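Local coordinates for protein GTP pyrophosphokinase (Chlorobaculum tepidum, PDB 3IBW) that forms the ACT domain, probably regulatory, of an enzyme that transfers pyrophosphate from ATP to GTP, as in the making of the alarmone (p)ppGpp, at residues G7-G12 and I44-L49; D30-T35 and M50-N55. The protein carries 1 engineered substitution. One frame throughout, in Å; residues are numbered along the deposited sequence.

Interaction 1: G7-G12 and I44-L49; sequences GIRIVG and IFTCNL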
ATOM      1  N   GLY A   7      -3.511  14.496   0.216  1.00 15.78           N
ATOM      2  CA  GLY A   7      -4.038  13.336  -0.477  1.00 16.01           C
ATOM      3  C   GLY A   7      -3.516  13.266  -1.900  1.00 16.05           C
ATOM      4  O   GLY A   7      -3.320  14.299  -2.548  1.00 14.50           O
ATOM      5  N   ILE A   8      -3.285  12.047  -2.382  1.00 13.69           N
ATOM      6  CA  ILE A   8      -2.792  11.817  -3.741  1.00 12.78           C
ATOM      7  C   ILE A   8      -3.616  10.689  -4.365  1.00 12.58           C
ATOM      8  O   ILE A   8      -3.856   9.668  -3.724  1.00 13.64           O
ATOM      9  CB  ILE A   8      -1.311  11.335  -3.765  1.00 14.12           C
ATOM     10  CG1 ILE A   8      -0.384  12.366  -3.121  1.00 13.40           C
ATOM     11  CG2 ILE A   8      -0.878  11.064  -5.207  1.00 12.54           C
ATOM     12  CD1 ILE A   8       1.054  11.881  -3.012  1.00 14.33           C
ATOM     13  N   ARG A   9      -4.049  10.877  -5.606  1.00 10.75           N
ATOM     14  CA  ARG A   9      -4.806   9.841  -6.294  1.00  9.35           C
ATOM     15  C   ARG A   9      -4.035   9.393  -7.527  1.00 11.46           C
ATOM     16  O   ARG A   9      -3.627  10.216  -8.349  1.00 10.48           O
ATOM     17  CB  ARG A   9      -6.185  10.346  -6.713  1.00  9.20           C
ATOM     18  CG  ARG A   9      -6.948   9.362  -7.603  1.00 14.12           C
ATOM     19  CD  ARG A   9      -8.412   9.746  -7.695  1.00 20.89           C
ATOM     20  NE  ARG A   9      -9.161   8.962  -8.675  1.00 17.35           N
ATOM     21  CZ  ARG A   9      -9.739   7.791  -8.429  1.00 21.02           C
ATOM     22  NH1 ARG A   9      -9.645   7.237  -7.227  1.00 17.14           N
ATOM     23  NH2 ARG A   9     -10.441   7.187  -9.379  1.00 20.71           N
ATOM     24  N   ILE A  10      -3.839   8.083  -7.642  1.00 10.77           N
ATOM     25  CA  ILE A  10      -3.124   7.498  -8.772  1.00 10.93           C
ATOM     26  C   ILE A  10      -4.058   6.542  -9.507  1.00 13.28           C
ATOM     27  O   ILE A  10      -4.787   5.773  -8.880  1.00 10.20           O
ATOM     28  CB  ILE A  10      -1.891   6.679  -8.301  1.00 12.65           C
ATOM     29  CG1 ILE A  10      -0.983   7.550  -7.435  1.00 10.33           C
ATOM     30  CG2 ILE A  10      -1.115   6.125  -9.502  1.00  9.58           C
ATOM     31  CD1 ILE A  10      -1.017   7.177  -5.967  1.00 16.96           C
ATOM     32  N   VAL A  11      -4.047   6.606 -10.835  1.00 13.08           N
ATOM     33  CA  VAL A  11      -4.857   5.711 -11.656  1.00 10.95           C
ATOM     34  C   VAL A  11      -3.881   5.175 -12.711  1.00 10.46           C
ATOM     35  O   VAL A  11      -3.138   5.943 -13.332  1.00  9.82           O
ATOM     36  CB  VAL A  11      -6.045   6.448 -12.334  1.00 10.45           C
ATOM     37  CG1 VAL A  11      -6.882   5.439 -13.135  1.00 13.59           C
ATOM     38  CG2 VAL A  11      -6.912   7.136 -11.276  1.00 10.27           C
ATOM     39  N   GLY A  12      -3.878   3.859 -12.900  1.00 10.58           N
ATOM     40  CA  GLY A  12      -2.972   3.250 -13.857  1.00 10.63           C
ATOM     41  C   GLY A  12      -3.468   1.920 -14.393  1.00 11.35           C
ATOM     42  O   GLY A  12      -4.546   1.466 -14.028  1.00 11.39           O
ATOM     43  N   ILE A  44      -7.848  -1.636 -14.795  1.00 16.32           N
ATOM     44  CA  ILE A  44      -7.074  -0.553 -14.205  1.00 15.75           C
ATOM     45  C   ILE A  44      -7.062  -0.658 -12.680  1.00 15.34           C
ATOM     46  O   ILE A  44      -7.751  -1.498 -12.089  1.00 13.92           O
ATOM     47  CB  ILE A  44      -7.653   0.855 -14.597  1.00 17.54           C
ATOM     48  CG1 ILE A  44      -9.082   1.006 -14.065  1.00 23.01           C
ATOM     49  CG2 ILE A  44      -7.620   1.043 -16.132  1.00 16.23           C
ATOM     50  CD1 ILE A  44      -9.535   2.449 -13.961  1.00 27.92           C
ATOM     51  N   PHE A  45      -6.236   0.163 -12.047  1.00 11.56           N
ATOM     52  CA  PHE A  45      -6.212   0.200 -10.594  1.00 10.90           C
ATOM     53  C   PHE A  45      -6.318   1.674 -10.216  1.00 10.07           C
ATOM     54  O   PHE A  45      -5.893   2.558 -10.975  1.00 10.10           O
ATOM     55  CB  PHE A  45      -4.918  -0.416 -10.009  1.00 10.60           C
ATOM     56  CG  PHE A  45      -3.702   0.450 -10.168  1.00 11.25           C
ATOM     57  CD1 PHE A  45      -3.464   1.509  -9.296  1.00 16.77           C
ATOM     58  CD2 PHE A  45      -2.829   0.245 -11.227  1.00 14.87           C
ATOM     59  CE1 PHE A  45      -2.383   2.362  -9.491  1.00 14.52           C
ATOM     60  CE2 PHE A  45      -1.745   1.094 -11.433  1.00 15.11           C
ATOM     61  CZ  PHE A  45      -1.520   2.153 -10.560  1.00 14.04           C
ATOM     62  N   THR A  46      -6.929   1.939  -9.069  1.00 10.51           N
ATOM     63  CA  THR A  46      -7.029   3.295  -8.560  1.00 10.58           C
ATOM     64  C   THR A  46      -6.432   3.209  -7.162  1.00 11.46           C
ATOM     65  O   THR A  46      -6.540   2.177  -6.490  1.00  8.74           O
ATOM     66  CB  THR A  46      -8.482   3.806  -8.473  1.00 14.60           C
ATOM     67  OG1 THR A  46      -9.257   2.928  -7.655  1.00 15.15           O
ATOM     68  CG2 THR A  46      -9.093   3.890  -9.858  1.00 12.11           C
ATOM     69  N   CYS A  47      -5.785   4.282  -6.733  1.00 10.06           N
ATOM     70  CA  CYS A  47      -5.172   4.308  -5.418  1.00 10.51           C
ATOM     71  C   CYS A  47      -5.273   5.694  -4.811  1.00 10.58           C
ATOM     72  O   CYS A  47      -4.755   6.650  -5.384  1.00 12.43           O
ATOM     73  CB  CYS A  47      -3.692   3.925  -5.512  1.00 12.14           C
ATOM     74  SG  CYS A  47      -2.851   3.872  -3.910  1.00 17.45           S
ATOM     75  N   ASN A  48      -5.957   5.802  -3.674  1.00 10.20           N
ATOM     76  CA  ASN A  48      -6.074   7.070  -2.959  1.00 12.71           C
ATOM     77  C   ASN A  48      -5.158   6.910  -1.748  1.00 14.65           C
ATOM     78  O   ASN A  48      -5.316   5.985  -0.950  1.00 13.80           O
ATOM     79  CB  ASN A  48      -7.512   7.334  -2.511  1.00 13.93           C
ATOM     80  CG  ASN A  48      -8.394   7.827  -3.641  1.00 20.69           C
ATOM     81  OD1 ASN A  48      -7.947   7.982  -4.780  1.00 20.66           O
ATOM     82  ND2 ASN A  48      -9.655   8.083  -3.330  1.00 24.50           N
ATOM     83  N   LEU A  49      -4.206   7.825  -1.622  1.00 14.47           N
ATOM     84  CA  LEU A  49      -3.218   7.804  -0.554  1.00 15.81           C
ATOM     85  C   LEU A  49      -3.280   9.078   0.276  1.00 16.07           C
ATOM     86  O   LEU A  49      -3.345  10.173  -0.284  1.00 15.66           O
ATOM     87  CB  LEU A  49      -1.822   7.669  -1.190  1.00 15.25           C
ATOM     88  CG  LEU A  49      -0.531   7.966  -0.416  1.00 19.98           C
ATOM     89  CD1 LEU A  49      -0.308   6.899   0.645  1.00 15.52           C
ATOM     90  CD2 LEU A  49       0.651   8.001  -1.380  1.00 15.93           C
TER
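Phe-45 holds CG between its own backbone N and carbonyl carbon, the crowded position (chi1 74°). This swings the ring across to the neighbouring strand, where it lies over Gly-12. Phe-45 CE2 comes to 3.5 Å from Gly-12 CA, and Gly-12 N sits above one ring face, towards the rim. With no side chain at Gly-12, the ring can lie this close to the backbone. Ile-10 has CG2 anti to its backbone N, and this methyl meets Phe-45 CE1 at 4.0 Å. Further along the same face, Ile-8 CD1 packs on Leu-49 CD2 at 4.2 Å.

On the other face, Arg-9 is extended from CG to NE. Its NH1 donates to Asn-48 OD1 at 3.1 Å. The acceptor lies in the guanidinium plane, but NH1 stands above the amide plane, and the two planes are turned 72° apart. Arg-9 NH2 also touches Thr-46 CG2 at 3.6 Å. Val-11 CG1 meets Ile-44 CD1 at 4.1 Å, the two side chains lying alongside each other.

The axes of the two strand segments run antiparallel, 170° apart. Ile-8 with Leu-49, Ile-10 with Cys-47, and Gly-12 with Phe-45 each exchange two hydrogen bonds. Arg-9 with Asn-48 and Val-11 with Thr-46 are the non-hydrogen-bonded pairs between them.

Helices 18-28 and 56-67 cover the face of Ile-8, Ile-10, Phe-45, Cys-47 and Leu-49. Two central antiparallel strands with both helices packed on one face are characteristic of the ferredoxin-like beta-alpha-beta-beta-alpha-beta fold of ACT domains.

Interaction 2: D30-T35 and M50-N55; sequences DTNIRT and MIFVKN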
ATOM      1  N   ASP A  30       9.695   8.870   1.741  1.00 28.90           N
ATOM      2  CA  ASP A  30      10.175   9.339   3.035  1.00 34.49           C
ATOM      3  C   ASP A  30       9.038  10.159   3.686  1.00 34.40           C
ATOM      4  O   ASP A  30       9.163  11.374   3.863  1.00 36.52           O
ATOM      5  CB  ASP A  30      11.423  10.215   2.844  1.00 36.37           C
ATOM      6  CG  ASP A  30      11.925  10.825   4.145  1.00 42.90           C
ATOM      7  OD1 ASP A  30      12.057  10.091   5.149  1.00 47.70           O
ATOM      8  OD2 ASP A  30      12.192  12.046   4.154  1.00 47.07           O
ATOM      9  N   THR A  31       7.925   9.496   4.015  1.00 32.64           N
ATOM     10  CA  THR A  31       6.790  10.158   4.671  1.00 31.19           C
ATOM     11  C   THR A  31       5.944   9.219   5.541  1.00 26.98           C
ATOM     12  O   THR A  31       6.103   7.997   5.529  1.00 27.47           O
ATOM     13  CB  THR A  31       5.812  10.859   3.666  1.00 29.08           C
ATOM     14  OG1 THR A  31       5.212   9.885   2.808  1.00 36.73           O
ATOM     15  CG2 THR A  31       6.540  11.904   2.832  1.00 36.34           C
ATOM     16  N   ASN A  32       5.044   9.830   6.299  1.00 25.32           N
ATOM     17  CA  ASN A  32       4.144   9.130   7.206  1.00 24.92           C
ATOM     18  C   ASN A  32       2.844   8.831   6.471  1.00 21.89           C
ATOM     19  O   ASN A  32       2.081   9.742   6.171  1.00 20.73           O
ATOM     20  CB  ASN A  32       3.873  10.032   8.412  1.00 27.18           C
ATOM     21  CG  ASN A  32       2.964   9.395   9.437  1.00 33.45           C
ATOM     22  OD1 ASN A  32       2.631   8.212   9.350  1.00 39.55           O
ATOM     23  ND2 ASN A  32       2.553  10.184  10.423  1.00 41.67           N
ATOM     24  N   ILE A  33       2.589   7.559   6.185  1.00 20.15           N
ATOM     25  CA  ILE A  33       1.374   7.175   5.475  1.00 19.63           C
ATOM     26  C   ILE A  33       0.220   7.043   6.454  1.00 19.29           C
ATOM     27  O   ILE A  33       0.347   6.394   7.496  1.00 21.11           O
ATOM     28  CB  ILE A  33       1.580   5.831   4.715  1.00 20.68           C
ATOM     29  CG1 ILE A  33       2.672   6.004   3.650  1.00 23.51           C
ATOM     30  CG2 ILE A  33       0.263   5.374   4.082  1.00 21.95           C
ATOM     31  CD1 ILE A  33       3.233   4.684   3.132  1.00 25.96           C
ATOM     32  N   ARG A  34      -0.903   7.674   6.123  1.00 15.19           N
ATOM     33  CA  ARG A  34      -2.083   7.608   6.970  1.00 15.39           C
ATOM     34  C   ARG A  34      -3.131   6.635   6.444  1.00 15.31           C
ATOM     35  O   ARG A  34      -3.680   5.841   7.205  1.00 17.52           O
ATOM     36  CB  ARG A  34      -2.717   8.994   7.124  1.00 18.43           C
ATOM     37  CG  ARG A  34      -1.741  10.045   7.608  1.00 24.62           C
ATOM     38  CD  ARG A  34      -0.750   9.439   8.601  1.00 33.17           C
ATOM     39  NE  ARG A  34      -1.337   9.211   9.916  1.00 37.28           N
ATOM     40  CZ  ARG A  34      -0.843   8.361  10.810  1.00 37.79           C
ATOM     41  NH1 ARG A  34       0.245   7.654  10.526  1.00 27.28           N
ATOM     42  NH2 ARG A  34      -1.437   8.215  11.986  1.00 38.54           N
ATOM     43  N   THR A  35      -3.390   6.679   5.140  1.00 13.40           N
ATOM     44  CA  THR A  35      -4.398   5.813   4.543  1.00 12.73           C
ATOM     45  C   THR A  35      -4.035   5.409   3.121  1.00 12.79           C
ATOM     46  O   THR A  35      -3.423   6.180   2.385  1.00 10.63           O
ATOM     47  CB  THR A  35      -5.779   6.553   4.457  1.00 17.33           C
ATOM     48  OG1 THR A  35      -6.182   6.998   5.757  1.00 23.91           O
ATOM     49  CG2 THR A  35      -6.859   5.648   3.886  1.00 21.58           C
HETATM   50  N   MSE A  50      -3.302   8.937   1.600  1.00 13.94           N
HETATM   51  CA  MSE A  50      -3.288  10.102   2.486  1.00 15.26           C
HETATM   52  C   MSE A  50      -1.973   9.976   3.241  1.00 12.03           C
HETATM   53  O   MSE A  50      -1.683   8.938   3.841  1.00 12.48           O
HETATM   54  CB  MSE A  50      -4.445  10.088   3.485  1.00 17.78           C
HETATM   55  CG  MSE A  50      -5.817  10.136   2.846  1.00 31.42           C
HETATM   56 SE   MSE A  50      -6.181  11.808   1.960  1.00 63.04          SE
HETATM   57  CE  MSE A  50      -5.449  13.034   3.273  1.00 25.71           C
ATOM     58  N   ILE A  51      -1.184  11.042   3.219  1.00 11.45           N
ATOM     59  CA  ILE A  51       0.116  11.050   3.872  1.00 13.27           C
ATOM     60  C   ILE A  51       0.344  12.365   4.598  1.00 16.76           C
ATOM     61  O   ILE A  51      -0.325  13.360   4.302  1.00 17.87           O
ATOM     62  CB  ILE A  51       1.270  10.931   2.827  1.00 16.16           C
ATOM     63  CG1 ILE A  51       1.181  12.086   1.810  1.00 17.46           C
ATOM     64  CG2 ILE A  51       1.211   9.600   2.104  1.00 15.45           C
ATOM     65  CD1 ILE A  51       2.401  12.206   0.910  1.00 25.19           C
ATOM     66  N   PHE A  52       1.263  12.351   5.564  1.00 18.71           N
ATOM     67  CA  PHE A  52       1.662  13.570   6.267  1.00 21.27           C
ATOM     68  C   PHE A  52       2.973  13.927   5.556  1.00 22.16           C
ATOM     69  O   PHE A  52       3.900  13.112   5.471  1.00 24.34           O
ATOM     70  CB  PHE A  52       1.879  13.330   7.760  1.00 22.33           C
ATOM     71  CG  PHE A  52       0.614  13.387   8.548  1.00 27.88           C
ATOM     72  CD1 PHE A  52      -0.052  14.594   8.738  1.00 32.84           C
ATOM     73  CD2 PHE A  52       0.072  12.239   9.083  1.00 37.41           C
ATOM     74  CE1 PHE A  52      -1.250  14.639   9.442  1.00 31.67           C
ATOM     75  CE2 PHE A  52      -1.131  12.276   9.787  1.00 34.46           C
ATOM     76  CZ  PHE A  52      -1.785  13.475   9.974  1.00 35.30           C
ATOM     77  N   VAL A  53       3.044  15.152   5.047  1.00 19.42           N
ATOM     78  CA  VAL A  53       4.203  15.594   4.292  1.00 17.80           C
ATOM     79  C   VAL A  53       4.703  16.952   4.764  1.00 18.90           C
ATOM     80  O   VAL A  53       3.938  17.769   5.273  1.00 15.13           O
ATOM     81  CB  VAL A  53       3.835  15.598   2.771  1.00 20.83           C
ATOM     82  CG1 VAL A  53       2.730  16.592   2.501  1.00 19.69           C
ATOM     83  CG2 VAL A  53       5.048  15.880   1.929  1.00 19.76           C
ATOM     84  N   LYS A  54       6.001  17.166   4.590  1.00 21.44           N
ATOM     85  CA  LYS A  54       6.681  18.389   5.009  1.00 22.38           C
ATOM     86  C   LYS A  54       6.121  19.692   4.472  1.00 21.48           C
ATOM     87  O   LYS A  54       5.814  20.617   5.225  1.00 19.18           O
ATOM     88  CB  LYS A  54       8.159  18.298   4.622  1.00 24.35           C
ATOM     89  CG  LYS A  54       9.021  19.461   5.077  1.00 29.31           C
ATOM     90  CD  LYS A  54      10.502  19.202   4.808  1.00 31.64           C
ATOM     91  CE  LYS A  54      10.852  19.356   3.336  1.00 35.33           C
ATOM     92  NZ  LYS A  54      12.322  19.550   3.138  1.00 39.87           N
ATOM     93  N   ASN A  55       6.003  19.760   3.154  1.00 18.22           N
ATOM     94  CA  ASN A  55       5.510  20.960   2.502  1.00 17.94           C
ATOM     95  C   ASN A  55       5.052  20.622   1.092  1.00 16.47           C
ATOM     96  O   ASN A  55       5.126  19.464   0.677  1.00 14.94           O
ATOM     97  CB  ASN A  55       6.610  22.042   2.464  1.00 18.02           C
ATOM     98  CG  ASN A  55       7.905  21.559   1.804  1.00 22.64           C
ATOM     99  OD1 ASN A  55       7.883  20.722   0.905  1.00 17.20           O
ATOM    100  ND2 ASN A  55       9.037  22.103   2.247  1.00 19.97           N
TER
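A classic beta bulge interrupts the antiparallel pairing of strands 32-41 and 44-53, which form a beta hairpin. Arg-34 and Thr-35 both stand opposite Met-50, a selenomethionine. Met-50 O accepts two backbone hydrogen bonds, from Arg-34 N at 2.7 Å and Thr-35 N at 3.1 Å. Met-50 N donates back to Thr-35 O, and Met-50 CB packs on Thr-35 CB at 3.9 Å. Thr-35 also pairs with a strand of the second subunit, so the sheet continues there.

Ile-51 turns to the helix side, and Ile-51 CG2 touches Ile-33 CG1 at 4.2 Å. Its carbons also lie beside Thr-31 OG1, a buried hydroxyl with no polar partner in the model.

Phe-52 N donates to Asn-32 O at 2.8 Å. The two side chains lie alongside each other, with amide and ring planes 34° apart and Asn-32 ND2 at 3.5 Å from Phe-52 CD2. Arg-34, bent at chi2 and chi3, brings NE to the ring edge. Its NH1 makes a weak hydrogen bond to Asn-32 OD1 and a salt bridge to Asp-14 of the second subunit.

Val-53 meets Thr-31 at the hairpin's open end, CG2 to CG2 at 4.3 Å. Asn-55 then starts helix 56-67 as its N-cap, with OD1 accepting from Lys-58 N.

In the fold
Both interactions lie in one four-stranded antiparallel sheet, and their centres are about 15 Å apart. Strand 44-53 is shared: its first part pairs with strand 4-13 in interaction 1, its end with strand 32-41 in interaction 2. Along the chain the segments alternate, in the order 7-12, 30-35, 44-49, 50-55. The two contacts touch where Leu-49 CD1 meets Ile-33 CG2 at 3.8 Å and Ile-8 CD1 meets Ile-51 CD1 at 4.2 Å, both in the core under the helices. Interaction 1 sits near the centre of the domain. Interaction 2 lies by the edge strand 32-41, which joins the second subunit, so the sheet runs on from this core into the second subunit.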